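Local atomic coordinates of alpha-fucosidase (Bifidobacterium bifidum, PDB entry 2EAB), a protein that acts as a 1,2-alpha-L-fucosidase, a glycoside hydrolase that removes alpha-1,2-linked L-fucose, this chain being the catalytic part of a longer protein. Residues 245-249 with 308-312; 553-557 with 653-657; 725-729 with 744-748. One frame throughout, in Å; residues are numbered along the deposited sequence.

How the contacts relate
The three contacts follow one another along the chain without nesting. Contact 1 comes first. It packs helix 297-314 on strand 241-250 within the N-terminal beta-sandwich region. Contacts 2 and 3 lie at two places in the family 95 catalytic region. Contact 2 joins two loops, and contact 3 joins helices 722-734 and 738-751. The centre of the chain lies between contact 1 and each of the other two. Centres of contacts 1 and 2 are 64 Å apart, and those of 1 and 3 are 43 Å apart. Contacts 2 and 3 are closer, with centres 31 Å and nearest atoms about 14 Å apart. All three are structural packing away from the calcium site.

Contact 1. Residues 245-249 with 308-312; sequences QIKVV and VQDAA
Lys247 lays its aliphatic chain over Val308 and Ala312 of the helix. Its chi1, chi2 and chi3 are all t, so the chain runs straight out from the strand before chi4 (p) turns the amine. Lys247 CB is 4.0 Å from Val308 CB, and Lys247 CE is 3.6 Å from Ala312 CB. At the tip, Lys247 NZ donates a hydrogen bond to Gln309 OE1 at 2.9 Å. A water accepts from Lys247 NZ (3.1 Å) and from Gln309 NE2 (3.0 Å), closing a small polar ring. Asp227 adds a salt bridge to the same amine. Residues 245-249 are extended and residues 308-312 are alpha-helical. The two axes approach to 9.4 Å and run nearly parallel, at 26°. CA atoms pair as Lys247 with Val308 (6.4 Å) and Val249 with Ala312 (7.6 Å). Gln245, Lys247 and Val249 point their CB toward the helix. Gln245 O meets Val308 CG1 at 4.0 Å, and Val249 CG2 meets Ala312 CB at 4.2 Å. This is helix-on-sheet packing. Strand 241-250 sits between strands 228-235 and 273-282. Helix 297-314 also touches the latter, while Ile246 and Val248 turn to strand 203-208 of the sandwich's other sheet.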
ATOM      1  N   GLN A 245      -9.056  27.082   1.672  1.00  9.40           N
ATOM      2  CA  GLN A 245      -8.913  28.442   1.161  1.00  9.91           C
ATOM      3  C   GLN A 245      -8.253  28.455  -0.200  1.00  9.91           C
ATOM      4  O   GLN A 245      -7.324  27.680  -0.455  1.00  9.83           O
ATOM      5  CB  GLN A 245      -8.118  29.308   2.139  1.00  9.98           C
ATOM      6  CG  GLN A 245      -8.851  29.549   3.449  1.00 10.81           C
ATOM      7  CD  GLN A 245      -8.055  30.328   4.462  1.00 10.66           C
ATOM      8  OE1 GLN A 245      -7.351  31.286   4.132  1.00 11.57           O
ATOM      9  NE2 GLN A 245      -8.177  29.929   5.722  1.00 10.45           N
ATOM     10  N   ILE A 246      -8.757  29.332  -1.068  1.00  9.99           N
ATOM     11  CA  ILE A 246      -8.169  29.579  -2.378  1.00 10.38           C
ATOM     12  C   ILE A 246      -7.801  31.053  -2.458  1.00 10.63           C
ATOM     13  O   ILE A 246      -8.669  31.928  -2.370  1.00 10.97           O
ATOM     14  CB  ILE A 246      -9.123  29.221  -3.548  1.00 10.26           C
ATOM     15  CG1 ILE A 246      -9.593  27.760  -3.443  1.00 10.00           C
ATOM     16  CG2 ILE A 246      -8.451  29.529  -4.898  1.00 10.45           C
ATOM     17  CD1 ILE A 246     -10.458  27.275  -4.601  1.00 10.70           C
ATOM     18  N   LYS A 247      -6.507  31.311  -2.599  1.00 11.06           N
ATOM     19  CA  LYS A 247      -5.984  32.661  -2.766  1.00 11.80           C
ATOM     20  C   LYS A 247      -5.665  32.872  -4.243  1.00 12.23           C
ATOM     21  O   LYS A 247      -4.878  32.126  -4.827  1.00 12.07           O
ATOM     22  CB  LYS A 247      -4.734  32.843  -1.901  1.00 11.78           C
ATOM     23  CG  LYS A 247      -4.134  34.241  -1.923  1.00 12.49           C
ATOM     24  CD  LYS A 247      -2.867  34.285  -1.092  1.00 13.28           C
ATOM     25  CE  LYS A 247      -2.284  35.689  -1.017  1.00 14.50           C
ATOM     26  NZ  LYS A 247      -3.149  36.634  -0.258  1.00 15.66           N
ATOM     27  N   VAL A 248      -6.286  33.891  -4.837  1.00 13.09           N
ATOM     28  CA  VAL A 248      -6.151  34.166  -6.267  1.00 14.35           C
ATOM     29  C   VAL A 248      -5.183  35.329  -6.486  1.00 14.92           C
ATOM     30  O   VAL A 248      -5.434  36.450  -6.032  1.00 15.34           O
ATOM     31  CB  VAL A 248      -7.528  34.478  -6.912  1.00 14.37           C
ATOM     32  CG1 VAL A 248      -7.386  34.700  -8.407  1.00 15.36           C
ATOM     33  CG2 VAL A 248      -8.517  33.351  -6.641  1.00 15.32           C
ATOM     34  N   VAL A 249      -4.077  35.051  -7.173  1.00 15.38           N
ATOM     35  CA  VAL A 249      -3.038  36.057  -7.405  1.00 16.11           C
ATOM     36  C   VAL A 249      -2.909  36.379  -8.897  1.00 16.58           C
ATOM     37  O   VAL A 249      -2.471  35.543  -9.690  1.00 16.15           O
ATOM     38  CB  VAL A 249      -1.665  35.620  -6.819  1.00 16.15           C
ATOM     39  CG1 VAL A 249      -0.636  36.744  -6.943  1.00 16.75           C
ATOM     40  CG2 VAL A 249      -1.809  35.199  -5.360  1.00 16.49           C
ATOM     41  N   VAL A 308      -1.391  29.591   2.501  1.00 11.08           N
ATOM     42  CA  VAL A 308      -1.555  30.229   1.193  1.00 11.31           C
ATOM     43  C   VAL A 308      -0.790  31.552   1.092  1.00 11.66           C
ATOM     44  O   VAL A 308      -0.238  31.868   0.035  1.00 11.50           O
ATOM     45  CB  VAL A 308      -3.044  30.382   0.750  1.00 11.29           C
ATOM     46  CG1 VAL A 308      -3.676  29.018   0.509  1.00 11.55           C
ATOM     47  CG2 VAL A 308      -3.864  31.181   1.758  1.00 11.64           C
ATOM     48  N   GLN A 309      -0.739  32.304   2.189  1.00 11.98           N
ATOM     49  CA  GLN A 309       0.005  33.564   2.209  1.00 12.48           C
ATOM     50  C   GLN A 309       1.510  33.336   2.075  1.00 12.77           C
ATOM     51  O   GLN A 309       2.169  34.015   1.281  1.00 12.92           O
ATOM     52  CB  GLN A 309      -0.306  34.395   3.460  1.00 12.64           C
ATOM     53  CG  GLN A 309       0.255  35.825   3.407  1.00 13.36           C
ATOM     54  CD  GLN A 309      -0.360  36.651   2.291  1.00 14.29           C
ATOM     55  OE1 GLN A 309      -1.575  36.810   2.226  1.00 15.02           O
ATOM     56  NE2 GLN A 309       0.481  37.182   1.409  1.00 14.86           N
ATOM     57  N   ASP A 310       2.047  32.378   2.831  1.00 13.06           N
ATOM     58  CA  ASP A 310       3.467  32.039   2.743  1.00 13.32           C
ATOM     59  C   ASP A 310       3.859  31.609   1.332  1.00 13.25           C
ATOM     60  O   ASP A 310       4.924  31.987   0.836  1.00 13.37           O
ATOM     61  CB  ASP A 310       3.842  30.937   3.739  1.00 13.52           C
ATOM     62  CG  ASP A 310       3.957  31.441   5.175  1.00 14.57           C
ATOM     63  OD1 ASP A 310       4.016  32.670   5.402  1.00 15.96           O
ATOM     64  OD2 ASP A 310       3.997  30.592   6.093  1.00 15.31           O
ATOM     65  N   ALA A 311       2.995  30.821   0.694  1.00 13.00           N
ATOM     66  CA  ALA A 311       3.232  30.353  -0.667  1.00 13.04           C
ATOM     67  C   ALA A 311       3.228  31.513  -1.665  1.00 13.08           C
ATOM     68  O   ALA A 311       4.135  31.631  -2.495  1.00 13.16           O
ATOM     69  CB  ALA A 311       2.202  29.303  -1.053  1.00 13.03           C
ATOM     70  N   ALA A 312       2.212  32.370  -1.569  1.00 13.30           N
ATOM     71  CA  ALA A 312       2.103  33.540  -2.439  1.00 13.60           C
ATOM     72  C   ALA A 312       3.308  34.462  -2.282  1.00 13.89           C
ATOM     73  O   ALA A 312       3.809  35.010  -3.267  1.00 14.06           O
ATOM     74  CB  ALA A 312       0.820  34.289  -2.153  1.00 13.60           C
TER
HETATM   75  O   HOH W   1      -0.982  38.787  -0.705  1.00 24.27           O

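Contact 2. Residues 553-557 with 653-657; sequences SSGDR and WYFEG
Tyr654, Ser553 and Arg557 bury the most surface where two irregular loops of the family 95 catalytic region meet, one leading into strand 558-565, the other between helices 632-639 and 697-711. Tyr654 (chi1 m) is in a type I beta turn, Trp653 to Glu656, closed by Glu656 N to Trp653 O at 3.1 Å. The Arg557 guanidinium stacks flat on one face of its ring, centres 4.0 Å apart and planes at 14°. Arg557 CZ (cation-pi) and Arg557 CD (CH-pi) lie 4.0 and 4.1 Å from the Tyr654 ring centroid. Arg557 (chi1 p, chi2 t, chi3 p) folds back so that NH1 donates to Ser554 O at 2.8 Å. Ser553 O is 3.4 Å from Phe655 CB, and CA atoms pair as Ser553 with Phe655 (5.6 Å) and Ser554 with Tyr654 (4.8 Å). Ser554 OG, at the ring edge, hydrogen-bonds to Asp574 O. No direct hydrogen bond joins the segments; one water links Arg557 NH1 (3.1 Å) to Tyr654 O (2.9 Å), another joins Ser554 OG and, weakly, Phe655 N. Tyr654 OH hydrogen-bonds to Pro641 O. The buried arginine forms a salt bridge with Glu643, so its charge is balanced while its flat face stacks.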
ATOM      1  N   SER A 553      -7.284 -32.393  15.715  1.00 10.89           N
ATOM      2  CA  SER A 553      -7.564 -32.071  14.312  1.00 10.65           C
ATOM      3  C   SER A 553      -6.391 -31.395  13.596  1.00 10.32           C
ATOM      4  O   SER A 553      -6.321 -31.419  12.369  1.00 10.50           O
ATOM      5  CB  SER A 553      -8.837 -31.230  14.169  1.00 10.54           C
ATOM      6  OG  SER A 553      -8.616 -29.879  14.532  1.00 10.58           O
ATOM      7  N   SER A 554      -5.484 -30.796  14.364  1.00 10.18           N
ATOM      8  CA  SER A 554      -4.353 -30.071  13.778  1.00  9.98           C
ATOM      9  C   SER A 554      -2.977 -30.644  14.132  1.00 10.39           C
ATOM     10  O   SER A 554      -1.950 -29.990  13.929  1.00 10.72           O
ATOM     11  CB  SER A 554      -4.443 -28.574  14.089  1.00  9.72           C
ATOM     12  OG  SER A 554      -5.499 -27.994  13.342  1.00  9.26           O
ATOM     13  N   GLY A 555      -2.959 -31.876  14.640  1.00 10.99           N
ATOM     14  CA  GLY A 555      -1.715 -32.594  14.880  1.00 11.90           C
ATOM     15  C   GLY A 555      -0.952 -32.105  16.091  1.00 12.40           C
ATOM     16  O   GLY A 555      -1.536 -31.597  17.047  1.00 13.55           O
ATOM     17  N   ASP A 556       0.367 -32.264  16.035  1.00 12.40           N
ATOM     18  CA  ASP A 556       1.246 -31.941  17.148  1.00 12.25           C
ATOM     19  C   ASP A 556       1.975 -30.633  16.865  1.00 11.42           C
ATOM     20  O   ASP A 556       3.020 -30.622  16.216  1.00 11.68           O
ATOM     21  CB  ASP A 556       2.243 -33.087  17.376  1.00 12.96           C
ATOM     22  CG  ASP A 556       3.038 -32.937  18.667  1.00 15.06           C
ATOM     23  OD1 ASP A 556       2.916 -31.901  19.356  1.00 17.47           O
ATOM     24  OD2 ASP A 556       3.791 -33.879  18.998  1.00 18.44           O
ATOM     25  N   ARG A 557       1.410 -29.532  17.354  1.00 10.51           N
ATOM     26  CA  ARG A 557       1.946 -28.196  17.088  1.00  9.84           C
ATOM     27  C   ARG A 557       1.227 -27.177  17.951  1.00  9.59           C
ATOM     28  O   ARG A 557       0.137 -27.444  18.452  1.00  9.91           O
ATOM     29  CB  ARG A 557       1.777 -27.811  15.605  1.00  9.89           C
ATOM     30  CG  ARG A 557       0.369 -28.050  15.047  1.00  9.69           C
ATOM     31  CD  ARG A 557       0.118 -27.317  13.729  1.00  9.81           C
ATOM     32  NE  ARG A 557       1.090 -27.615  12.676  1.00  9.12           N
ATOM     33  CZ  ARG A 557       1.063 -28.696  11.901  1.00  9.76           C
ATOM     34  NH1 ARG A 557       0.131 -29.633  12.068  1.00 10.18           N
ATOM     35  NH2 ARG A 557       1.990 -28.850  10.967  1.00 10.19           N
ATOM     36  N   TRP A 653      -5.428 -26.042   5.568  1.00  7.33           N
ATOM     37  CA  TRP A 653      -5.830 -26.417   6.924  1.00  7.82           C
ATOM     38  C   TRP A 653      -5.053 -27.639   7.369  1.00  7.88           C
ATOM     39  O   TRP A 653      -4.696 -28.486   6.548  1.00  7.80           O
ATOM     40  CB  TRP A 653      -7.325 -26.733   6.990  1.00  8.10           C
ATOM     41  CG  TRP A 653      -8.185 -25.592   6.576  1.00  8.51           C
ATOM     42  CD1 TRP A 653      -8.638 -24.569   7.368  1.00  8.45           C
ATOM     43  CD2 TRP A 653      -8.687 -25.338   5.264  1.00  8.32           C
ATOM     44  NE1 TRP A 653      -9.395 -23.697   6.622  1.00  8.33           N
ATOM     45  CE2 TRP A 653      -9.446 -24.148   5.328  1.00  8.33           C
ATOM     46  CE3 TRP A 653      -8.579 -26.008   4.036  1.00  8.26           C
ATOM     47  CZ2 TRP A 653     -10.085 -23.610   4.210  1.00  8.63           C
ATOM     48  CZ3 TRP A 653      -9.216 -25.475   2.930  1.00  9.07           C
ATOM     49  CH2 TRP A 653      -9.961 -24.288   3.024  1.00  9.07           C
ATOM     50  N   TYR A 654      -4.813 -27.754   8.667  1.00  8.27           N
ATOM     51  CA  TYR A 654      -4.016 -28.872   9.180  1.00  8.72           C
ATOM     52  C   TYR A 654      -4.745 -30.210   9.179  1.00  9.30           C
ATOM     53  O   TYR A 654      -4.103 -31.257   9.293  1.00 10.05           O
ATOM     54  CB  TYR A 654      -3.371 -28.524  10.537  1.00  8.76           C
ATOM     55  CG  TYR A 654      -2.451 -27.345  10.373  1.00  8.69           C
ATOM     56  CD1 TYR A 654      -1.338 -27.437   9.536  1.00  9.18           C
ATOM     57  CD2 TYR A 654      -2.725 -26.119  10.977  1.00  8.71           C
ATOM     58  CE1 TYR A 654      -0.505 -26.347   9.326  1.00  9.33           C
ATOM     59  CE2 TYR A 654      -1.893 -25.020  10.771  1.00  8.51           C
ATOM     60  CZ  TYR A 654      -0.789 -25.143   9.944  1.00  8.30           C
ATOM     61  OH  TYR A 654       0.018 -24.049   9.735  1.00  8.23           O
ATOM     62  N   PHE A 655      -6.068 -30.186   9.021  1.00  9.33           N
ATOM     63  CA  PHE A 655      -6.823 -31.431   8.837  1.00  9.75           C
ATOM     64  C   PHE A 655      -6.911 -31.904   7.377  1.00  9.81           C
ATOM     65  O   PHE A 655      -7.517 -32.941   7.087  1.00 10.17           O
ATOM     66  CB  PHE A 655      -8.214 -31.390   9.512  1.00 10.09           C
ATOM     67  CG  PHE A 655      -9.116 -30.248   9.074  1.00 10.56           C
ATOM     68  CD1 PHE A 655      -9.224 -29.856   7.741  1.00 11.23           C
ATOM     69  CD2 PHE A 655      -9.914 -29.606  10.017  1.00 12.74           C
ATOM     70  CE1 PHE A 655     -10.081 -28.820   7.365  1.00 11.72           C
ATOM     71  CE2 PHE A 655     -10.769 -28.573   9.652  1.00 12.92           C
ATOM     72  CZ  PHE A 655     -10.852 -28.178   8.325  1.00 12.23           C
ATOM     73  N   GLU A 656      -6.301 -31.148   6.467  1.00  9.90           N
ATOM     74  CA  GLU A 656      -6.356 -31.434   5.037  1.00  9.90           C
ATOM     75  C   GLU A 656      -5.528 -32.663   4.656  1.00  9.97           C
ATOM     76  O   GLU A 656      -4.479 -32.922   5.245  1.00 10.30           O
ATOM     77  CB  GLU A 656      -5.862 -30.199   4.280  1.00  9.83           C
ATOM     78  CG  GLU A 656      -5.927 -30.250   2.765  1.00 10.11           C
ATOM     79  CD  GLU A 656      -5.551 -28.917   2.140  1.00  9.75           C
ATOM     80  OE1 GLU A 656      -5.012 -28.913   1.014  1.00 10.29           O
ATOM     81  OE2 GLU A 656      -5.785 -27.866   2.782  1.00  8.88           O
ATOM     82  N   GLY A 657      -6.019 -33.420   3.678  1.00 10.15           N
ATOM     83  CA  GLY A 657      -5.261 -34.528   3.090  1.00 10.52           C
ATOM     84  C   GLY A 657      -4.921 -34.152   1.662  1.00 10.63           C
ATOM     85  O   GLY A 657      -3.973 -33.397   1.415  1.00 10.80           O
TER
HETATM   86  O   HOH W   2      -7.258 -28.230  11.168  1.00  9.50           O
HETATM   87  O   HOH W   3      -1.396 -31.666  10.266  1.00 19.42           O

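Contact 3. Residues 725-729 with 744-748; sequences IGQRI and LVELQ
Two alpha-helical segments pack antiparallel, at 163°, with axes 9.7 Å apart at closest. CA atoms meet at both ends: Ile729 with Leu744 (5.8 Å) and Ile725 with Gln748 (6.5 Å). Leu744 (chi1 m, chi2 t) is the bump on its helix. It fills the hollow between Ile725, Arg728 and Ile729, with Leu744 CD2 3.7 Å from Ile725 CD1 and Leu744 CD1 3.8 Å from Arg728 O. Helices 722-734 and 738-751 are consecutive and form a helical hairpin, the repeating unit of the (alpha/alpha)6 barrel expected for a family 95 catalytic domain. Ile729 (chi1 m, chi2 t) is the answering bump. It enters a hollow lined by Leu744, Val745 and Gln748: Ile729 CG1 to Leu744 CB is 3.7 Å, Ile729 CG2 to Val745 CG2 is 3.9 Å, and Ile729 CD1 to Gln748 OE1 is 3.4 Å. Ile725 CG2 rests on Gln748 CG at 3.7 Å. The Gln748 amide hydrogen-bonds to Asn772, Gly768 and Asp759, and Arg728 reaches away to hydrogen-bond Arg678 O.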
ATOM      1  N   ILE A 725      -5.108  -9.998  -8.289  1.00  8.33           N
ATOM      2  CA  ILE A 725      -4.090 -10.020  -9.334  1.00  8.81           C
ATOM      3  C   ILE A 725      -2.746  -9.492  -8.809  1.00  8.64           C
ATOM      4  O   ILE A 725      -1.693 -10.044  -9.137  1.00  8.66           O
ATOM      5  CB  ILE A 725      -4.554  -9.337 -10.660  1.00  9.25           C
ATOM      6  CG1 ILE A 725      -3.655  -9.757 -11.828  1.00 10.15           C
ATOM      7  CG2 ILE A 725      -4.612  -7.820 -10.533  1.00  9.93           C
ATOM      8  CD1 ILE A 725      -3.741 -11.225 -12.168  1.00 11.58           C
ATOM      9  N   GLY A 726      -2.785  -8.459  -7.970  1.00  8.53           N
ATOM     10  CA  GLY A 726      -1.561  -7.946  -7.345  1.00  8.22           C
ATOM     11  C   GLY A 726      -0.839  -9.016  -6.544  1.00  7.76           C
ATOM     12  O   GLY A 726       0.378  -9.187  -6.673  1.00  8.38           O
ATOM     13  N   GLN A 727      -1.587  -9.751  -5.726  1.00  7.56           N
ATOM     14  CA  GLN A 727      -1.011 -10.841  -4.946  1.00  7.38           C
ATOM     15  C   GLN A 727      -0.439 -11.943  -5.839  1.00  7.20           C
ATOM     16  O   GLN A 727       0.658 -12.461  -5.593  1.00  7.08           O
ATOM     17  CB  GLN A 727      -2.053 -11.435  -4.003  1.00  7.47           C
ATOM     18  CG  GLN A 727      -1.514 -12.598  -3.193  1.00  8.49           C
ATOM     19  CD  GLN A 727      -2.565 -13.275  -2.353  1.00  9.14           C
ATOM     20  OE1 GLN A 727      -3.771 -13.059  -2.538  1.00 11.16           O
ATOM     21  NE2 GLN A 727      -2.122 -14.106  -1.417  1.00  9.50           N
ATOM     22  N   ARG A 728      -1.182 -12.301  -6.881  1.00  7.32           N
ATOM     23  CA  ARG A 728      -0.753 -13.382  -7.762  1.00  7.43           C
ATOM     24  C   ARG A 728       0.530 -13.050  -8.519  1.00  7.23           C
ATOM     25  O   ARG A 728       1.407 -13.902  -8.643  1.00  7.45           O
ATOM     26  CB  ARG A 728      -1.879 -13.813  -8.702  1.00  7.91           C
ATOM     27  CG  ARG A 728      -2.988 -14.525  -7.952  1.00  8.88           C
ATOM     28  CD  ARG A 728      -4.207 -14.763  -8.804  1.00 11.53           C
ATOM     29  NE  ARG A 728      -5.350 -15.149  -7.982  1.00 14.29           N
ATOM     30  CZ  ARG A 728      -6.441 -15.742  -8.454  1.00 15.68           C
ATOM     31  NH1 ARG A 728      -6.543 -16.036  -9.747  1.00 16.10           N
ATOM     32  NH2 ARG A 728      -7.434 -16.048  -7.633  1.00 16.93           N
ATOM     33  N   ILE A 729       0.654 -11.818  -9.003  1.00  7.13           N
ATOM     34  CA  ILE A 729       1.891 -11.390  -9.666  1.00  7.26           C
ATOM     35  C   ILE A 729       3.095 -11.560  -8.733  1.00  7.02           C
ATOM     36  O   ILE A 729       4.100 -12.172  -9.105  1.00  6.98           O
ATOM     37  CB  ILE A 729       1.791  -9.930 -10.169  1.00  7.44           C
ATOM     38  CG1 ILE A 729       0.738  -9.818 -11.276  1.00  8.19           C
ATOM     39  CG2 ILE A 729       3.139  -9.437 -10.695  1.00  8.38           C
ATOM     40  CD1 ILE A 729       0.293  -8.390 -11.549  1.00  9.15           C
ATOM     41  N   LEU A 744       0.555 -12.682 -15.979  1.00  8.23           N
ATOM     42  CA  LEU A 744      -0.355 -12.075 -15.010  1.00  8.42           C
ATOM     43  C   LEU A 744      -0.319 -10.548 -15.064  1.00  8.44           C
ATOM     44  O   LEU A 744      -1.356  -9.904 -14.916  1.00  8.50           O
ATOM     45  CB  LEU A 744      -0.091 -12.598 -13.593  1.00  8.63           C
ATOM     46  CG  LEU A 744      -0.481 -14.065 -13.385  1.00  8.74           C
ATOM     47  CD1 LEU A 744       0.203 -14.603 -12.150  1.00 10.49           C
ATOM     48  CD2 LEU A 744      -1.999 -14.266 -13.296  1.00 10.72           C
ATOM     49  N   VAL A 745       0.862  -9.970 -15.288  1.00  8.31           N
ATOM     50  CA  VAL A 745       0.969  -8.530 -15.526  1.00  8.75           C
ATOM     51  C   VAL A 745       0.141  -8.137 -16.755  1.00  8.55           C
ATOM     52  O   VAL A 745      -0.623  -7.173 -16.716  1.00  8.26           O
ATOM     53  CB  VAL A 745       2.440  -8.073 -15.690  1.00  8.74           C
ATOM     54  CG1 VAL A 745       2.512  -6.618 -16.142  1.00  9.88           C
ATOM     55  CG2 VAL A 745       3.210  -8.252 -14.385  1.00  9.81           C
ATOM     56  N   GLU A 746       0.271  -8.912 -17.832  1.00  8.68           N
ATOM     57  CA  GLU A 746      -0.508  -8.688 -19.052  1.00  9.11           C
ATOM     58  C   GLU A 746      -1.997  -8.696 -18.750  1.00  8.81           C
ATOM     59  O   GLU A 746      -2.740  -7.834 -19.225  1.00  9.00           O
ATOM     60  CB  GLU A 746      -0.237  -9.788 -20.068  1.00  9.78           C
ATOM     61  CG  GLU A 746       1.028  -9.671 -20.865  1.00 11.91           C
ATOM     62  CD  GLU A 746       1.092 -10.742 -21.940  1.00 13.94           C
ATOM     63  OE1 GLU A 746       0.898 -11.932 -21.610  1.00 14.72           O
ATOM     64  OE2 GLU A 746       1.324 -10.395 -23.118  1.00 15.94           O
ATOM     65  N   LEU A 747      -2.426  -9.682 -17.969  1.00  8.51           N
ATOM     66  CA  LEU A 747      -3.836  -9.811 -17.626  1.00  8.69           C
ATOM     67  C   LEU A 747      -4.329  -8.659 -16.758  1.00  8.34           C
ATOM     68  O   LEU A 747      -5.460  -8.203 -16.935  1.00  8.37           O
ATOM     69  CB  LEU A 747      -4.126 -11.165 -16.979  1.00  9.27           C
ATOM     70  CG  LEU A 747      -4.075 -12.368 -17.932  1.00 10.06           C
ATOM     71  CD1 LEU A 747      -4.033 -13.682 -17.165  1.00 11.23           C
ATOM     72  CD2 LEU A 747      -5.237 -12.352 -18.926  1.00 11.88           C
ATOM     73  N   GLN A 748      -3.493  -8.180 -15.834  1.00  8.05           N
ATOM     74  CA  GLN A 748      -3.851  -7.008 -15.038  1.00  7.95           C
ATOM     75  C   GLN A 748      -4.056  -5.784 -15.926  1.00  7.95           C
ATOM     76  O   GLN A 748      -5.031  -5.048 -15.770  1.00  7.83           O
ATOM     77  CB  GLN A 748      -2.806  -6.704 -13.961  1.00  7.85           C
ATOM     78  CG  GLN A 748      -3.209  -5.503 -13.099  1.00  8.75           C
ATOM     79  CD  GLN A 748      -2.187  -5.130 -12.049  1.00  8.24           C
ATOM     80  OE1 GLN A 748      -0.988  -5.331 -12.228  1.00  8.78           O
ATOM     81  NE2 GLN A 748      -2.661  -4.561 -10.944  1.00  8.79           N
TER